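Local coordinates for protein LbaCas13a H328A (C2c2) (Lachnospiraceae bacterium NK4A179, PDB 5WLH) that binds CRISPR RNA as a guide and, as a Cas13a nuclease, probably cleaves RNA that the guide recognises, at residues 562-565 against 566-569; 632-635 against 636-640; 971-974 against 975-978. All coordinates share one frame; numbering follows the deposited sequence.

Interaction 1: residues 562-565 against 566-569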
ATOM      1  N   THR A 562     -10.119   0.323  35.152  1.00 33.00           N
ATOM      2  CA  THR A 562      -9.406   0.902  34.014  1.00 32.93           C
ATOM      3  C   THR A 562      -9.493  -0.010  32.794  1.00 33.01           C
ATOM      4  O   THR A 562      -9.808   0.448  31.686  1.00 28.70           O
ATOM      5  CB  THR A 562      -7.951   1.169  34.389  1.00 36.09           C
ATOM      6  OG1 THR A 562      -7.911   1.983  35.566  1.00 35.60           O
ATOM      7  CG2 THR A 562      -7.227   1.889  33.251  1.00 33.83           C
ATOM      8  N   ILE A 563      -9.247  -1.310  32.981  1.00 29.42           N
ATOM      9  CA  ILE A 563      -9.368  -2.259  31.871  1.00 26.86           C
ATOM     10  C   ILE A 563     -10.769  -2.205  31.278  1.00 27.56           C
ATOM     11  O   ILE A 563     -10.949  -2.206  30.055  1.00 30.00           O
ATOM     12  CB  ILE A 563      -9.030  -3.685  32.342  1.00 27.62           C
ATOM     13  CG1 ILE A 563      -7.556  -3.811  32.737  1.00 28.53           C
ATOM     14  CG2 ILE A 563      -9.415  -4.692  31.285  1.00 28.63           C
ATOM     15  CD1 ILE A 563      -7.268  -5.089  33.521  1.00 27.04           C
ATOM     16  N   LEU A 564     -11.788  -2.153  32.134  1.00 29.56           N
ATOM     17  CA  LEU A 564     -13.149  -2.241  31.635  1.00 28.33           C
ATOM     18  C   LEU A 564     -13.597  -0.977  30.901  1.00 27.41           C
ATOM     19  O   LEU A 564     -14.659  -1.000  30.271  1.00 27.00           O
ATOM     20  CB  LEU A 564     -14.102  -2.579  32.791  1.00 30.19           C
ATOM     21  CG  LEU A 564     -13.943  -3.991  33.378  1.00 31.20           C
ATOM     22  CD1 LEU A 564     -14.871  -4.227  34.588  1.00 31.54           C
ATOM     23  CD2 LEU A 564     -14.222  -5.013  32.298  1.00 31.80           C
ATOM     24  N   GLN A 565     -12.827   0.118  30.955  1.00 27.23           N
ATOM     25  CA  GLN A 565     -13.114   1.251  30.072  1.00 28.16           C
ATOM     26  C   GLN A 565     -13.113   0.815  28.611  1.00 32.89           C
ATOM     27  O   GLN A 565     -13.878   1.338  27.793  1.00 29.20           O
ATOM     28  CB  GLN A 565     -12.079   2.360  30.274  1.00 28.99           C
ATOM     29  CG  GLN A 565     -12.169   3.100  31.590  1.00 31.42           C
ATOM     30  CD  GLN A 565     -11.040   4.100  31.781  1.00 37.84           C
ATOM     31  OE1 GLN A 565     -10.556   4.692  30.827  1.00 39.35           O
ATOM     32  NE2 GLN A 565     -10.631   4.302  33.030  1.00 45.55           N
ATOM     33  N   TYR A 566     -12.241  -0.134  28.266  1.00 33.16           N
ATOM     34  CA  TYR A 566     -12.134  -0.664  26.912  1.00 27.03           C
ATOM     35  C   TYR A 566     -13.187  -1.710  26.605  1.00 30.06           C
ATOM     36  O   TYR A 566     -13.328  -2.108  25.439  1.00 28.83           O
ATOM     37  CB  TYR A 566     -10.739  -1.235  26.713  1.00 24.75           C
ATOM     38  CG  TYR A 566      -9.725  -0.145  26.779  1.00 24.79           C
ATOM     39  CD1 TYR A 566      -9.434   0.607  25.654  1.00 27.04           C
ATOM     40  CD2 TYR A 566      -9.104   0.190  27.979  1.00 25.66           C
ATOM     41  CE1 TYR A 566      -8.542   1.645  25.700  1.00 27.34           C
ATOM     42  CE2 TYR A 566      -8.195   1.228  28.030  1.00 27.53           C
ATOM     43  CZ  TYR A 566      -7.924   1.956  26.888  1.00 28.05           C
ATOM     44  OH  TYR A 566      -7.025   2.995  26.917  1.00 25.20           O
ATOM     45  N   PHE A 567     -13.925  -2.154  27.618  1.00 25.22           N
ATOM     46  CA  PHE A 567     -15.090  -3.009  27.446  1.00 25.32           C
ATOM     47  C   PHE A 567     -16.368  -2.233  27.751  1.00 26.04           C
ATOM     48  O   PHE A 567     -17.339  -2.787  28.270  1.00 30.68           O
ATOM     49  CB  PHE A 567     -14.969  -4.259  28.319  1.00 28.63           C
ATOM     50  CG  PHE A 567     -13.839  -5.184  27.910  1.00 26.48           C
ATOM     51  CD1 PHE A 567     -14.048  -6.183  26.973  1.00 30.68           C
ATOM     52  CD2 PHE A 567     -12.581  -5.053  28.466  1.00 29.07           C
ATOM     53  CE1 PHE A 567     -13.017  -7.032  26.595  1.00 30.09           C
ATOM     54  CE2 PHE A 567     -11.539  -5.894  28.092  1.00 29.68           C
ATOM     55  CZ  PHE A 567     -11.761  -6.890  27.156  1.00 30.82           C
ATOM     56  N   GLY A 568     -16.348  -0.933  27.463  1.00 26.27           N
ATOM     57  CA  GLY A 568     -17.532  -0.098  27.499  1.00 27.49           C
ATOM     58  C   GLY A 568     -17.831   0.543  28.838  1.00 30.10           C
ATOM     59  O   GLY A 568     -18.858   1.220  28.957  1.00 34.59           O
ATOM     60  N   GLY A 569     -16.977   0.359  29.833  1.00 31.14           N
ATOM     61  CA  GLY A 569     -17.162   0.944  31.153  1.00 30.75           C
ATOM     62  C   GLY A 569     -17.536  -0.101  32.191  1.00 28.76           C
ATOM     63  O   GLY A 569     -18.373  -0.982  31.951  1.00 28.71           O
TER

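Interaction 2: residues 632-635 against 636-640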
ATOM      1  N   THR A 632     -21.896  -9.918  23.696  1.00 24.82           N
ATOM      2  CA  THR A 632     -22.934 -10.211  22.708  1.00 28.80           C
ATOM      3  C   THR A 632     -24.315  -9.908  23.269  1.00 29.88           C
ATOM      4  O   THR A 632     -25.210  -9.490  22.528  1.00 30.63           O
ATOM      5  CB  THR A 632     -22.904 -11.673  22.236  1.00 31.51           C
ATOM      6  OG1 THR A 632     -23.280 -12.552  23.310  1.00 35.41           O
ATOM      7  CG2 THR A 632     -21.555 -12.063  21.701  1.00 28.70           C
ATOM      8  N   GLU A 633     -24.491 -10.081  24.580  1.00 31.14           N
ATOM      9  CA  GLU A 633     -25.805  -9.865  25.171  1.00 33.62           C
ATOM     10  C   GLU A 633     -26.246  -8.411  25.086  1.00 34.71           C
ATOM     11  O   GLU A 633     -27.446  -8.136  25.184  1.00 37.10           O
ATOM     12  CB  GLU A 633     -25.808 -10.350  26.619  1.00 34.16           C
ATOM     13  CG  GLU A 633     -26.022 -11.856  26.731  1.00 38.78           C
ATOM     14  CD  GLU A 633     -25.561 -12.421  28.060  1.00 48.80           C
ATOM     15  OE1 GLU A 633     -25.211 -11.625  28.960  1.00 53.34           O
ATOM     16  OE2 GLU A 633     -25.563 -13.662  28.208  1.00 52.58           O
ATOM     17  N   ARG A 634     -25.325  -7.469  24.882  1.00 32.84           N
ATOM     18  CA  ARG A 634     -25.740  -6.077  24.805  1.00 34.58           C
ATOM     19  C   ARG A 634     -25.959  -5.594  23.374  1.00 33.50           C
ATOM     20  O   ARG A 634     -26.459  -4.482  23.187  1.00 32.62           O
ATOM     21  CB  ARG A 634     -24.739  -5.164  25.540  1.00 38.63           C
ATOM     22  CG  ARG A 634     -23.317  -5.123  25.022  1.00 36.73           C
ATOM     23  CD  ARG A 634     -22.422  -4.270  25.944  1.00 35.08           C
ATOM     24  NE  ARG A 634     -22.738  -2.848  25.827  1.00 32.84           N
ATOM     25  CZ  ARG A 634     -21.835  -1.878  25.685  1.00 30.34           C
ATOM     26  NH1 ARG A 634     -20.535  -2.160  25.670  1.00 30.67           N
ATOM     27  NH2 ARG A 634     -22.230  -0.616  25.584  1.00 29.88           N
ATOM     28  N   MET A 635     -25.672  -6.424  22.367  1.00 31.37           N
ATOM     29  CA  MET A 635     -25.619  -5.934  20.987  1.00 32.12           C
ATOM     30  C   MET A 635     -26.973  -5.447  20.489  1.00 31.28           C
ATOM     31  O   MET A 635     -27.051  -4.417  19.811  1.00 29.73           O
ATOM     32  CB  MET A 635     -25.074  -7.022  20.065  1.00 30.27           C
ATOM     33  CG  MET A 635     -23.606  -7.348  20.329  1.00 30.99           C
ATOM     34  SD  MET A 635     -22.582  -5.864  20.447  1.00 33.96           S
ATOM     35  CE  MET A 635     -22.636  -5.292  18.744  1.00 32.45           C
ATOM     36  N   THR A 636     -28.052  -6.185  20.770  1.00 36.86           N
ATOM     37  CA  THR A 636     -29.359  -5.722  20.315  1.00 38.48           C
ATOM     38  C   THR A 636     -29.741  -4.414  20.998  1.00 36.73           C
ATOM     39  O   THR A 636     -30.293  -3.511  20.358  1.00 37.63           O
ATOM     40  CB  THR A 636     -30.430  -6.796  20.536  1.00 41.37           C
ATOM     41  OG1 THR A 636     -30.516  -7.136  21.926  1.00 41.75           O
ATOM     42  CG2 THR A 636     -30.109  -8.042  19.722  1.00 41.22           C
ATOM     43  N   VAL A 637     -29.423  -4.277  22.288  1.00 34.46           N
ATOM     44  CA  VAL A 637     -29.670  -3.021  22.990  1.00 38.80           C
ATOM     45  C   VAL A 637     -28.877  -1.888  22.348  1.00 38.05           C
ATOM     46  O   VAL A 637     -29.397  -0.788  22.131  1.00 32.23           O
ATOM     47  CB  VAL A 637     -29.329  -3.161  24.485  1.00 44.32           C
ATOM     48  CG1 VAL A 637     -29.584  -1.846  25.214  1.00 38.95           C
ATOM     49  CG2 VAL A 637     -30.124  -4.293  25.118  1.00 47.04           C
ATOM     50  N   VAL A 638     -27.597  -2.139  22.050  1.00 36.28           N
ATOM     51  CA  VAL A 638     -26.747  -1.105  21.458  1.00 30.55           C
ATOM     52  C   VAL A 638     -27.302  -0.661  20.111  1.00 27.83           C
ATOM     53  O   VAL A 638     -27.341   0.537  19.795  1.00 30.15           O
ATOM     54  CB  VAL A 638     -25.300  -1.621  21.311  1.00 30.67           C
ATOM     55  CG1 VAL A 638     -24.474  -0.649  20.482  1.00 26.76           C
ATOM     56  CG2 VAL A 638     -24.672  -1.857  22.662  1.00 32.81           C
ATOM     57  N   MET A 639     -27.701  -1.621  19.278  1.00 26.86           N
ATOM     58  CA  MET A 639     -28.145  -1.264  17.937  1.00 29.76           C
ATOM     59  C   MET A 639     -29.475  -0.518  17.981  1.00 29.42           C
ATOM     60  O   MET A 639     -29.678   0.440  17.225  1.00 25.63           O
ATOM     61  CB  MET A 639     -28.234  -2.511  17.059  1.00 30.21           C
ATOM     62  CG  MET A 639     -26.876  -3.199  16.813  1.00 29.61           C
ATOM     63  SD  MET A 639     -25.533  -2.051  16.430  1.00 30.42           S
ATOM     64  CE  MET A 639     -26.029  -1.496  14.805  1.00 28.81           C
ATOM     65  N   LYS A 640     -30.387  -0.929  18.870  1.00 31.82           N
ATOM     66  CA  LYS A 640     -31.639  -0.182  19.008  1.00 31.52           C
ATOM     67  C   LYS A 640     -31.381   1.198  19.608  1.00 29.61           C
ATOM     68  O   LYS A 640     -32.017   2.181  19.217  1.00 32.67           O
ATOM     69  CB  LYS A 640     -32.647  -0.975  19.852  1.00 31.82           C
ATOM     70  CG  LYS A 640     -32.892  -0.402  21.251  1.00 42.12           C
ATOM     71  CD  LYS A 640     -33.887  -1.209  22.065  1.00 46.30           C
ATOM     72  CE  LYS A 640     -33.785  -0.840  23.539  1.00 49.88           C
ATOM     73  NZ  LYS A 640     -33.718   0.638  23.738  1.00 54.33           N
TER
HETATM   74  O   HOH W   1     -27.824  -9.114  21.822  1.00 38.28           O

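Interaction 3: residues 971-974 against 975-978. With nucleotides of chain B.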
ATOM      1  N   VAL A 971     -16.212  -3.223  16.294  1.00 21.85           N
ATOM      2  CA  VAL A 971     -16.457  -1.925  15.660  1.00 22.90           C
ATOM      3  C   VAL A 971     -17.580  -1.198  16.386  1.00 23.68           C
ATOM      4  O   VAL A 971     -17.455  -0.031  16.773  1.00 23.67           O
ATOM      5  CB  VAL A 971     -16.796  -2.099  14.167  1.00 22.32           C
ATOM      6  CG1 VAL A 971     -17.247  -0.757  13.555  1.00 20.86           C
ATOM      7  CG2 VAL A 971     -15.615  -2.653  13.397  1.00 18.66           C
ATOM      8  N   LYS A 972     -18.689  -1.903  16.598  1.00 21.17           N
ATOM      9  CA  LYS A 972     -19.872  -1.295  17.198  1.00 24.99           C
ATOM     10  C   LYS A 972     -19.619  -0.921  18.651  1.00 28.62           C
ATOM     11  O   LYS A 972     -19.934   0.197  19.084  1.00 27.38           O
ATOM     12  CB  LYS A 972     -21.052  -2.264  17.075  1.00 24.21           C
ATOM     13  CG  LYS A 972     -21.597  -2.363  15.642  1.00 25.29           C
ATOM     14  CD  LYS A 972     -22.250  -3.695  15.371  1.00 26.95           C
ATOM     15  CE  LYS A 972     -23.059  -3.688  14.072  1.00 26.88           C
ATOM     16  NZ  LYS A 972     -23.467  -5.084  13.662  1.00 28.09           N
ATOM     17  N   LEU A 973     -19.010  -1.832  19.415  1.00 25.60           N
ATOM     18  CA  LEU A 973     -18.830  -1.585  20.840  1.00 25.36           C
ATOM     19  C   LEU A 973     -17.677  -0.620  21.130  1.00 26.01           C
ATOM     20  O   LEU A 973     -17.734   0.120  22.118  1.00 25.24           O
ATOM     21  CB  LEU A 973     -18.631  -2.917  21.566  1.00 27.25           C
ATOM     22  CG  LEU A 973     -19.860  -3.852  21.586  1.00 25.60           C
ATOM     23  CD1 LEU A 973     -19.650  -5.022  22.511  1.00 25.62           C
ATOM     24  CD2 LEU A 973     -21.119  -3.082  22.021  1.00 25.18           C
ATOM     25  N   CYS A 974     -16.633  -0.591  20.296  1.00 23.52           N
ATOM     26  CA  CYS A 974     -15.572   0.395  20.500  1.00 25.70           C
ATOM     27  C   CYS A 974     -16.111   1.811  20.401  1.00 24.27           C
ATOM     28  O   CYS A 974     -15.615   2.714  21.083  1.00 28.27           O
ATOM     29  CB  CYS A 974     -14.446   0.189  19.487  1.00 24.46           C
ATOM     30  SG  CYS A 974     -13.537  -1.348  19.825  1.00 25.86           S
ATOM     31  N   GLY A 975     -17.121   2.019  19.572  1.00 25.03           N
ATOM     32  CA  GLY A 975     -17.722   3.328  19.422  1.00 25.90           C
ATOM     33  C   GLY A 975     -18.882   3.593  20.357  1.00 26.05           C
ATOM     34  O   GLY A 975     -19.540   4.634  20.227  1.00 29.57           O
ATOM     35  N   THR A 976     -19.156   2.687  21.293  1.00 24.60           N
ATOM     36  CA  THR A 976     -20.274   2.852  22.224  1.00 27.37           C
ATOM     37  C   THR A 976     -19.722   3.287  23.574  1.00 29.33           C
ATOM     38  O   THR A 976     -19.335   2.470  24.416  1.00 27.99           O
ATOM     39  CB  THR A 976     -21.099   1.582  22.333  1.00 30.31           C
ATOM     40  OG1 THR A 976     -21.533   1.208  21.024  1.00 28.55           O
ATOM     41  CG2 THR A 976     -22.317   1.841  23.207  1.00 29.97           C
ATOM     42  N   ILE A 977     -19.707   4.588  23.775  1.00 31.78           N
ATOM     43  CA  ILE A 977     -19.191   5.191  24.993  1.00 31.75           C
ATOM     44  C   ILE A 977     -20.256   5.107  26.078  1.00 35.67           C
ATOM     45  O   ILE A 977     -21.452   5.298  25.814  1.00 38.10           O
ATOM     46  CB  ILE A 977     -18.770   6.646  24.720  1.00 35.29           C
ATOM     47  CG1 ILE A 977     -17.699   6.674  23.634  1.00 35.55           C
ATOM     48  CG2 ILE A 977     -18.208   7.297  25.974  1.00 34.65           C
ATOM     49  CD1 ILE A 977     -16.499   5.820  23.971  1.00 37.96           C
ATOM     50  N   SER A 978     -19.821   4.811  27.300  1.00 32.84           N
ATOM     51  CA  SER A 978     -20.722   4.782  28.443  1.00 34.48           C
ATOM     52  C   SER A 978     -21.357   6.159  28.654  1.00 31.24           C
ATOM     53  O   SER A 978     -20.838   7.186  28.220  1.00 34.16           O
ATOM     54  CB  SER A 978     -19.958   4.342  29.693  1.00 36.29           C
ATOM     55  OG  SER A 978     -20.777   4.388  30.847  1.00 42.02           O
TER
ATOM     56  P     A B  36     -21.732   4.778  12.885  1.00 27.22           P
ATOM     57  OP1   A B  36     -22.824   4.658  13.876  1.00 29.51           O
ATOM     58  OP2   A B  36     -21.943   4.381  11.477  1.00 30.02           O
ATOM     59  O5'   A B  36     -21.195   6.265  12.854  1.00 30.66           O
ATOM     60  C5'   A B  36     -22.037   7.321  12.428  1.00 33.38           C
ATOM     61  C4'   A B  36     -21.940   8.493  13.365  1.00 32.28           C
ATOM     62  O4'   A B  36     -22.374   8.105  14.697  1.00 34.17           O
ATOM     63  C3'   A B  36     -20.553   9.073  13.543  1.00 36.36           C
ATOM     64  O3'   A B  36     -20.758  10.438  13.907  1.00 41.75           O
ATOM     65  C2'   A B  36     -20.036   8.288  14.752  1.00 34.23           C
ATOM     66  O2'   A B  36     -18.943   8.874  15.419  1.00 34.76           O
ATOM     67  C1'   A B  36     -21.294   8.250  15.614  1.00 33.07           C
ATOM     68  N9    A B  36     -21.417   7.143  16.555  1.00 33.56           N
ATOM     69  C8    A B  36     -21.100   5.815  16.400  1.00 29.14           C
ATOM     70  N7    A B  36     -21.432   5.082  17.438  1.00 33.32           N
ATOM     71  C5    A B  36     -22.035   5.984  18.313  1.00 39.16           C
ATOM     72  C6    A B  36     -22.611   5.840  19.592  1.00 39.93           C
ATOM     73  N6    A B  36     -22.673   4.674  20.245  1.00 39.89           N
ATOM     74  N1    A B  36     -23.122   6.947  20.183  1.00 40.02           N
ATOM     75  C2    A B  36     -23.064   8.113  19.532  1.00 39.64           C
ATOM     76  N3    A B  36     -22.553   8.367  18.329  1.00 42.65           N
ATOM     77  C4    A B  36     -22.048   7.248  17.771  1.00 37.40           C
ATOM     78  P     U B  35     -20.127   1.491   9.239  1.00 26.88           P
ATOM     79  OP1   U B  35     -19.390   0.317   8.720  1.00 27.89           O
ATOM     80  OP2   U B  35     -21.552   1.224   9.552  1.00 29.32           O
ATOM     81  O5'   U B  35     -19.421   2.086  10.523  1.00 23.09           O
ATOM     82  C5'   U B  35     -19.578   1.495  11.793  1.00 22.91           C
ATOM     83  C4'   U B  35     -18.891   2.344  12.821  1.00 24.40           C
ATOM     84  O4'   U B  35     -17.473   2.394  12.539  1.00 25.77           O
ATOM     85  C3'   U B  35     -19.314   3.800  12.815  1.00 23.58           C
ATOM     86  O3'   U B  35     -20.513   3.976  13.535  1.00 26.39           O
ATOM     87  C2'   U B  35     -18.117   4.506  13.434  1.00 24.15           C
ATOM     88  O2'   U B  35     -18.174   4.447  14.847  1.00 26.17           O
ATOM     89  C1'   U B  35     -16.946   3.638  12.938  1.00 25.19           C
ATOM     90  N1    U B  35     -16.272   4.258  11.778  1.00 24.76           N
ATOM     91  C2    U B  35     -15.331   5.218  12.076  1.00 27.72           C
ATOM     92  O2    U B  35     -15.033   5.524  13.215  1.00 28.28           O
ATOM     93  N3    U B  35     -14.735   5.791  10.992  1.00 28.35           N
ATOM     94  C4    U B  35     -14.999   5.527   9.665  1.00 29.69           C
ATOM     95  O4    U B  35     -14.376   6.161   8.812  1.00 26.59           O
ATOM     96  C5    U B  35     -15.994   4.530   9.432  1.00 25.20           C
ATOM     97  C6    U B  35     -16.586   3.937  10.476  1.00 23.61           C
TER
HETATM   98  O   HOH W   2     -18.664  -0.199  24.552  1.00 29.68           O

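Interaction 1: residues 562-565 against 566-569
Tyr566 N donates to Ile563 O at 3.0 Å at the end of helix 559-564, from 42° above the carbonyl plane. Its ring lies beside the last turn, with Ile563 O in the plane of the ring at its edge and Thr562 O 3.8 Å from CD2. The phenol reaches further, its OH bonded to Leu1046 O and Gln516. Phe567 follows with a weak backbone bond to Leu564 O, and its ring lies alongside Ile563, CE2 4.0 Å from the CG2 methyl; Leu564 CD2 approaches CB of the same phenylalanine at 4.1 Å. Like the tyrosine ring before it, this ring meets Phe912. Gly568, at positive phi (89°), reverses the chain and gives a weak bond from its N to Gln565 O. Gly569 then closes the turn with a 2.7 Å bond from its N to Leu564 O, completing a Schellman motif with Gly568 as C-prime residue. At the backbone angles of Gly569, a side chain would be pressed against the preceding carbonyl. Leu564 O thus accepts from both Phe567 and Gly569, so the helix's terminal carbonyls find donors within a buried turn.

Interaction 2: residues 632-635 against 636-640
Arg634 and Val638 meet one helical turn apart, where a type I turn from Thr632 to Met635 leads out of helix 621-632 and into helix 635-645. The arginine sets its CG between its own backbone N and carbonyl carbon (chi1 62°), runs on extended at chi2 and bends at chi3. This course carries the guanidinium past the CG2 methyl of Val638, which lies 3.8 Å from NE and approaches the flat group obliquely. The same methyl comes within 3.2 Å of Arg634 O, so the valine branch touches both ends of the arginine residue. Its CG1, anti to the backbone N (chi1 170°), packs against Thr976.

Along the backbone the first helical bonds are well formed. Val638 N donates to Arg634 O at 2.8 Å, nearly in line with the carbonyl bond, and Met639 N donates to Met635 O at 2.9 Å. Met635 and Met639 share one folded shape, bent at both chi2 and chi3. In Met639 chi1 (-64°) puts CG beside the backbone N, 3.2 Å from Met635 O; the later bends then lead the thioether end away. This side chain also packs on Tyr665, and Met635 on Leu969 and Leu973 of helix 960-974. At the start of the helix a water takes the N-H of Thr636 at 3.1 Å and gives a proton to Thr632 O at 2.7 Å.

The contact therefore divides its chemistry: backbone bonds start the second helix, and Met635 N to Thr632 O and the water link it to the end of the first, while the arginine's guanidinium end passes obliquely beside a valine methyl and on past Leu973, and Met635 supplies the apolar surface against helix 960-974.

Interaction 3: residues 971-974 against 975-978
With OG1 anti to its carbonyl carbon and beside its backbone N (chi1 -56°), Thr976 turns its hydroxyl back to the helix it has just left, and OG1 donates to Lys972 O at 2.7 Å, from 35° above the carbonyl plane. The same torsion puts CG2 anti to the backbone N, 4.1 Å from N6 of A36 of chain B. Thr976 N donates to Leu973 O at 3.0 Å and comes in steeply, 72° out of the carbonyl plane. Here helix 960-974 ends: Gly975 is the first residue to leave helical angles, its N making weak bonds to Val971 O and Lys972 O, and the threonine hydroxyl, by bonding Lys972 O, adds a side-chain donor to this C-terminal end. A valine in its place would probably remove that donor, leaving Lys972 O, within the two segments, the weak bond from Gly975 N. A water lies 2.6 Å from Leu973 O and 2.8 Å from Thr976 O, placed to donate to each, though it has more acceptors nearby than protons. The helix end also faces the guide RNA. Val971 CG1 rests 3.3 Å from O4' of U35 of chain B. Gly975 O accepts from Arg1039 and lies 3.1 Å from N6 of A36 of chain B; without a side chain, Gly975 leaves room for O2' of U35 of chain B.

In the fold
The three contacts are neighbouring helix ends, their centres 11 to 17 Å apart. Interaction 1 is the most buried and richest in aromatic packing; interactions 2 and 3 are partly buried, and the last lies against the RNA. Interactions 1 and 3 both finish a helix, one with glycines and backbone bonds, the other adding a hydroxyl, whereas interaction 2 links the end of one helix to the start of the next. Arg634 is shared: NH1 packs near Gly568 CA of interaction 1, and NH2 lies 3.4 Å from Thr976 CG2 of interaction 3. Met635 SD meets Leu973 CD2, so 632-640 and 971-978 hold helices 635-645 and 960-974 together, while Gly568 O touches Ser978 CB.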